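Local coordinates for protein serine-pyruvate aminotransferase (agxt) (Sulfolobus solfataricus, PDB 3ZRP) that probably catalyses pyridoxal 5'-phosphate-dependent amino-group transfer from serine to pyruvate, and perhaps from alanine to glyoxylate, as a class-V aminotransferase, at residues E120-V123 with R124-Y128; E357-L360 with R361-G364. All blocks are in the same frame, centred on the assembly; numbering follows the deposited sequence. Where two conformers were deposited one is given.

Interaction 1: E120-V123 with R124-Y128; sequences EEEV and RKSEY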
ATOM      1  N   GLU A 120       4.300  -2.248 -34.923  1.00 31.89           N
ATOM      2  CA  GLU A 120       4.842  -1.259 -35.858  1.00 35.09           C
ATOM      3  C   GLU A 120       3.790  -0.764 -36.854  1.00 35.81           C
ATOM      4  O   GLU A 120       3.659   0.434 -37.062  1.00 32.58           O
ATOM      5  CB  GLU A 120       6.035  -1.847 -36.622  1.00 36.21           C
ATOM      6  CG  GLU A 120       6.710  -0.865 -37.573  1.00 40.11           C
ATOM      7  CD  GLU A 120       7.752  -1.533 -38.458  1.00 45.72           C
ATOM      8  OE1 GLU A 120       7.603  -2.730 -38.772  1.00 47.50           O
ATOM      9  OE2 GLU A 120       8.699  -0.841 -38.874  1.00 46.47           O
ATOM     10  N   GLU A 121       3.043  -1.696 -37.441  1.00 33.80           N
ATOM     11  CA  GLU A 121       1.991  -1.390 -38.409  1.00 41.18           C
ATOM     12  C   GLU A 121       0.947  -0.434 -37.811  1.00 37.88           C
ATOM     13  O   GLU A 121       0.496   0.530 -38.468  1.00 34.76           O
ATOM     14  CB  GLU A 121       1.310  -2.684 -38.870  1.00 42.62           C
ATOM     15  CG  GLU A 121       0.283  -2.504 -39.978  1.00 55.38           C
ATOM     16  CD  GLU A 121      -0.569  -3.743 -40.224  1.00 66.90           C
ATOM     17  OE1 GLU A 121      -0.327  -4.807 -39.608  1.00 71.74           O
ATOM     18  OE2 GLU A 121      -1.508  -3.650 -41.040  1.00 69.36           O
ATOM     19  N   GLU A 122       0.572  -0.698 -36.564  1.00 36.35           N
ATOM     20  CA  GLU A 122      -0.455   0.092 -35.896  1.00 35.40           C
ATOM     21  C   GLU A 122       0.035   1.496 -35.581  1.00 31.86           C
ATOM     22  O   GLU A 122      -0.673   2.483 -35.867  1.00 33.09           O
ATOM     23  CB  GLU A 122      -0.976  -0.625 -34.638  1.00 36.01           C
ATOM     24  CG  GLU A 122      -2.100   0.118 -33.912  1.00 32.89           C
ATOM     25  CD  GLU A 122      -3.330   0.345 -34.799  1.00 39.28           C
ATOM     26  OE1 GLU A 122      -3.631  -0.496 -35.672  1.00 37.83           O
ATOM     27  OE2 GLU A 122      -4.012   1.367 -34.614  1.00 32.47           O
ATOM     28  N   VAL A 123       1.240   1.610 -35.027  1.00 31.74           N
ATOM     29  CA  VAL A 123       1.732   2.930 -34.613  1.00 32.91           C
ATOM     30  C   VAL A 123       2.134   3.792 -35.819  1.00 34.20           C
ATOM     31  O   VAL A 123       2.284   5.002 -35.679  1.00 32.42           O
ATOM     32  CB  VAL A 123       2.904   2.870 -33.574  1.00 30.05           C
ATOM     33  CG1 VAL A 123       2.467   2.071 -32.337  1.00 28.73           C
ATOM     34  CG2 VAL A 123       4.214   2.315 -34.209  1.00 29.28           C
ATOM     35  N   ARG A 124       2.317   3.159 -36.982  1.00 35.80           N
ATOM     36  CA  ARG A 124       2.639   3.893 -38.223  1.00 36.63           C
ATOM     37  C   ARG A 124       1.386   4.418 -38.888  1.00 36.30           C
ATOM     38  O   ARG A 124       1.415   5.477 -39.521  1.00 38.26           O
ATOM     39  CB  ARG A 124       3.423   3.032 -39.197  1.00 39.20           C
ATOM     40  CG  ARG A 124       4.872   2.909 -38.816  1.00 47.35           C
ATOM     41  CD  ARG A 124       5.610   1.984 -39.715  1.00 50.70           C
ATOM     42  NE  ARG A 124       6.166   2.698 -40.863  1.00 60.85           N
ATOM     43  CZ  ARG A 124       7.262   2.325 -41.522  1.00 59.50           C
ATOM     44  NH1 ARG A 124       7.949   1.249 -41.138  1.00 53.89           N
ATOM     45  NH2 ARG A 124       7.675   3.046 -42.557  1.00 56.78           N
ATOM     46  N   LYS A 125       0.291   3.682 -38.725  1.00 36.60           N
ATOM     47  CA  LYS A 125      -1.001   4.052 -39.289  1.00 38.03           C
ATOM     48  C   LYS A 125      -1.666   5.196 -38.510  1.00 41.05           C
ATOM     49  O   LYS A 125      -2.238   6.119 -39.107  1.00 38.50           O
ATOM     50  CB  LYS A 125      -1.885   2.804 -39.340  1.00 37.21           C
ATOM     51  CG  LYS A 125      -3.335   3.052 -39.686  1.00 40.35           C
ATOM     52  CD  LYS A 125      -4.117   1.745 -39.752  1.00 42.94           C
ATOM     53  CE  LYS A 125      -5.616   2.034 -39.673  1.00 41.62           C
ATOM     54  NZ  LYS A 125      -6.439   0.875 -40.126  1.00 46.07           N
ATOM     55  N   SER A 126      -1.604   5.118 -37.180  1.00 39.75           N
ATOM     56  CA  SER A 126      -2.277   6.058 -36.281  1.00 42.21           C
ATOM     57  C   SER A 126      -1.302   6.633 -35.264  1.00 40.26           C
ATOM     58  O   SER A 126      -0.300   5.998 -34.903  1.00 36.75           O
ATOM     59  CB  SER A 126      -3.437   5.377 -35.532  1.00 46.94           C
ATOM     60  OG  SER A 126      -4.393   4.872 -36.446  1.00 51.48           O
ATOM     61  N   GLU A 127      -1.642   7.821 -34.786  1.00 35.37           N
ATOM     62  CA  GLU A 127      -0.799   8.579 -33.884  1.00 35.03           C
ATOM     63  C   GLU A 127      -1.170   8.234 -32.443  1.00 33.57           C
ATOM     64  O   GLU A 127      -2.332   8.383 -32.032  1.00 35.59           O
ATOM     65  CB  GLU A 127      -1.037  10.067 -34.119  1.00 37.27           C
ATOM     66  CG  GLU A 127       0.162  10.919 -33.812  1.00 41.25           C
ATOM     67  CD  GLU A 127       1.223  10.760 -34.865  1.00 49.97           C
ATOM     68  OE1 GLU A 127       0.896  10.897 -36.077  1.00 51.56           O
ATOM     69  OE2 GLU A 127       2.380  10.493 -34.471  1.00 51.55           O
ATOM     70  N   TYR A 128      -0.200   7.741 -31.688  1.00 33.63           N
ATOM     71  CA  TYR A 128      -0.429   7.344 -30.292  1.00 31.04           C
ATOM     72  C   TYR A 128       0.499   8.102 -29.352  1.00 31.95           C
ATOM     73  O   TYR A 128       1.707   8.252 -29.624  1.00 31.29           O
ATOM     74  CB  TYR A 128      -0.215   5.829 -30.133  1.00 30.64           C
ATOM     75  CG  TYR A 128      -1.321   5.018 -30.720  1.00 28.86           C
ATOM     76  CD1 TYR A 128      -2.531   4.856 -30.027  1.00 28.94           C
ATOM     77  CD2 TYR A 128      -1.191   4.433 -31.999  1.00 30.39           C
ATOM     78  CE1 TYR A 128      -3.564   4.114 -30.583  1.00 31.39           C
ATOM     79  CE2 TYR A 128      -2.221   3.696 -32.564  1.00 28.98           C
ATOM     80  CZ  TYR A 128      -3.394   3.536 -31.849  1.00 32.21           C
ATOM     81  OH  TYR A 128      -4.414   2.816 -32.387  1.00 31.81           O
TER
HETATM   82  O   HOH W   1       2.248   6.580 -33.286  1.00 40.09           O
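With CG anti to the backbone N (chi1 -178°) and a bend at the next bond (chi2 59°), Glu122 curls its carboxylate toward the phenol of Tyr128, whose chi1 of -73° swings the ring back against the helix. OH of Tyr128 donates to OE2 of Glu122 at 2.7 Å, reaching the carboxylate from its anti side and somewhat out of its plane. CG of Glu122 lies 3.8 Å from CE2 of Tyr128, so a carbon contact accompanies the polar one. The pair spans the C-terminal end of helix 116-125, where the chain turns into strand 128-134 of the large mixed sheet; Leu81 of the adjacent strand touches both side chains. Ser126 N donates to Glu122 O at 3.1 Å, although Ser126 has left helical geometry. Beside it, a water accepts from Tyr128 N and lies within hydrogen-bonding distance of Val123 O, linking helix end and strand. A phenylalanine in place of Tyr128 would probably leave Glu122 OE2 without this donor and its carboxylate freer to turn. Glu120 and Arg124 run side by side, joined by a salt bridge whose hydrogen bond, NH1 of Arg124 to OE2 of Glu120 at 3.2 Å, is weak.

Interaction 2: E357-L360 with R361-G364; sequences ERTL and RKLG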
ATOM      1  N   GLU A 357       5.344 -35.272 -11.348  1.00 38.19           N
ATOM      2  CA  GLU A 357       5.263 -36.672 -11.780  1.00 42.72           C
ATOM      3  C   GLU A 357       4.366 -37.511 -10.865  1.00 43.34           C
ATOM      4  O   GLU A 357       3.409 -38.129 -11.341  1.00 46.74           O
ATOM      5  CB  GLU A 357       6.653 -37.293 -11.941  1.00 44.48           C
ATOM      6  CG  GLU A 357       6.624 -38.674 -12.577  1.00 48.16           C
ATOM      7  CD  GLU A 357       7.954 -39.096 -13.166  1.00 52.36           C
ATOM      8  OE1 GLU A 357       8.762 -38.234 -13.578  1.00 60.66           O
ATOM      9  OE2 GLU A 357       8.188 -40.320 -13.230  1.00 63.31           O
ATOM     10  N   ARG A 358       4.636 -37.499  -9.558  1.00 41.77           N
ATOM     11  CA  ARG A 358       3.863 -38.355  -8.649  1.00 48.71           C
ATOM     12  C   ARG A 358       2.421 -37.899  -8.413  1.00 48.16           C
ATOM     13  O   ARG A 358       1.537 -38.717  -8.108  1.00 54.10           O
ATOM     14  CB  ARG A 358       4.614 -38.659  -7.346  1.00 50.97           C
ATOM     15  CG  ARG A 358       5.120 -37.489  -6.565  1.00 57.61           C
ATOM     16  CD  ARG A 358       6.214 -37.979  -5.644  1.00 63.49           C
ATOM     17  NE  ARG A 358       6.361 -37.132  -4.467  1.00 66.96           N
ATOM     18  CZ  ARG A 358       7.420 -36.375  -4.204  1.00 62.00           C
ATOM     19  NH1 ARG A 358       8.451 -36.354  -5.035  1.00 58.38           N
ATOM     20  NH2 ARG A 358       7.447 -35.648  -3.093  1.00 56.79           N
ATOM     21  N   THR A 359       2.164 -36.610  -8.600  1.00 42.20           N
ATOM     22  CA  THR A 359       0.808 -36.106  -8.479  1.00 42.26           C
ATOM     23  C   THR A 359      -0.035 -36.511  -9.707  1.00 45.72           C
ATOM     24  O   THR A 359      -1.182 -36.960  -9.564  1.00 47.20           O
ATOM     25  CB  THR A 359       0.796 -34.586  -8.242  1.00 40.33           C
ATOM     26  OG1 THR A 359       1.670 -34.275  -7.154  1.00 42.18           O
ATOM     27  CG2 THR A 359      -0.604 -34.090  -7.919  1.00 42.89           C
ATOM     28  N   LEU A 360       0.545 -36.376 -10.900  1.00 43.04           N
ATOM     29  CA  LEU A 360      -0.165 -36.699 -12.144  1.00 42.90           C
ATOM     30  C   LEU A 360      -0.406 -38.211 -12.298  1.00 48.59           C
ATOM     31  O   LEU A 360      -1.419 -38.628 -12.874  1.00 52.95           O
ATOM     32  CB  LEU A 360       0.565 -36.122 -13.362  1.00 43.28           C
ATOM     33  CG  LEU A 360       0.651 -34.596 -13.444  1.00 43.14           C
ATOM     34  CD1 LEU A 360       1.214 -34.133 -14.788  1.00 44.77           C
ATOM     35  CD2 LEU A 360      -0.692 -33.958 -13.180  1.00 39.25           C
ATOM     36  N   ARG A 361       0.535 -39.005 -11.780  1.00 48.57           N
ATOM     37  CA  ARG A 361       0.420 -40.464 -11.729  0.60 51.52           C
ATOM     38  C   ARG A 361      -0.855 -40.881 -10.992  1.00 53.30           C
ATOM     39  O   ARG A 361      -1.640 -41.686 -11.502  1.00 63.41           O
ATOM     40  CB  ARG A 361       1.656 -41.039 -11.033  0.60 50.76           C
ATOM     41  CG  ARG A 361       1.814 -42.565 -11.057  0.60 49.87           C
ATOM     42  CD  ARG A 361       3.285 -42.951 -11.252  0.60 51.48           C
ATOM     43  NE  ARG A 361       3.729 -44.065 -10.406  0.60 52.66           N
ATOM     44  CZ  ARG A 361       4.517 -45.059 -10.812  0.60 52.61           C
ATOM     45  NH1 ARG A 361       4.947 -45.120 -12.071  0.60 53.17           N
ATOM     46  NH2 ARG A 361       4.865 -46.010  -9.956  0.60 51.78           N
ATOM     47  N   LYS A 362      -1.059 -40.316  -9.800  1.00 49.55           N
ATOM     48  CA  LYS A 362      -2.209 -40.654  -8.965  0.60 51.11           C
ATOM     49  C   LYS A 362      -3.530 -40.128  -9.527  1.00 55.08           C
ATOM     50  O   LYS A 362      -4.609 -40.538  -9.086  1.00 49.26           O
ATOM     51  CB  LYS A 362      -2.003 -40.177  -7.518  0.60 55.47           C
ATOM     52  CG  LYS A 362      -2.065 -38.672  -7.284  0.60 61.91           C
ATOM     53  CD  LYS A 362      -1.550 -38.308  -5.898  0.60 63.54           C
ATOM     54  CE  LYS A 362      -1.833 -36.850  -5.563  0.60 61.94           C
ATOM     55  NZ  LYS A 362      -1.058 -36.396  -4.373  0.60 58.52           N
ATOM     56  N   LEU A 363      -3.447 -39.224 -10.501  1.00 53.81           N
ATOM     57  CA  LEU A 363      -4.650 -38.593 -11.053  1.00 52.90           C
ATOM     58  C   LEU A 363      -4.963 -38.975 -12.511  1.00 56.54           C
ATOM     59  O   LEU A 363      -5.935 -38.484 -13.091  1.00 59.38           O
ATOM     60  CB  LEU A 363      -4.591 -37.070 -10.872  1.00 48.44           C
ATOM     61  CG  LEU A 363      -4.692 -36.545  -9.437  1.00 48.91           C
ATOM     62  CD1 LEU A 363      -4.060 -35.159  -9.316  1.00 47.81           C
ATOM     63  CD2 LEU A 363      -6.141 -36.508  -8.953  1.00 48.04           C
ATOM     64  N   GLY A 364      -4.124 -39.831 -13.097  1.00 51.30           N
ATOM     65  CA  GLY A 364      -4.401 -40.425 -14.402  1.00 48.47           C
ATOM     66  C   GLY A 364      -4.136 -39.550 -15.604  1.00 47.14           C
ATOM     67  O   GLY A 364      -4.751 -39.735 -16.655  1.00 43.81           O
TER
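Arg361 N donates to Glu357 O at 3.0 Å near the C-terminal end of helix 346-363, which closes in a Schellman motif with Gly364 at positive phi (79°). Toward this end the backbone bonds weaken and shift: Lys362 N reaches Arg358 O only weakly, at 3.5 Å, and Leu363 N turns to Leu360 O, three residues back, in a weak bond of 3.2 Å. Gly364 N, in turn, bonds weakly to Arg361 O. Several side-chain polar atoms are satisfied by residues outside this turn. Glu357 OE2 accepts from Gly370 N, Thr359 OG1 is bonded to Val355 O one turn back, and in one conformer Lys362 NZ bonds to Gly317 O of helix 311-319. Leu360 and Leu363 both rest on Val314 of that same helix, giving the two helices an apolar contact. In the same conformer Lys362 has CG between its backbone N and carbonyl carbon (chi1 71°), which folds the extended chain back alongside Thr359 and brings CE within 3.8 Å of Thr359 CG2. The same methyl also meets Leu363, whose side chain points the same way as that of Thr359. Carbon also comes close to the Thr359 carbonyl: CD1 of Leu363 stands 3.4 Å from Thr359 O.

Both interactions illustrate how a helix ends, but they do so in distant parts of one chain. Interaction 1 comes first, at the exit of helix 116-125, which leads directly into strand 128-134 within the seven-stranded mixed sheet; interaction 2 follows more than 200 residues later, at the end of helix 346-363 beside helix 311-319. Their centres lie 49 Å apart and their nearest atoms about 38 Å; they do not touch, and they lie on different helices. Residues 120-128 and 357-364 both sit near the periphery of the chain, and the partner subunit touches neither. The two ends therefore finish separate pieces of the architecture, one beside the large mixed sheet and one in the C-terminal part, which has its own small antiparallel sheet.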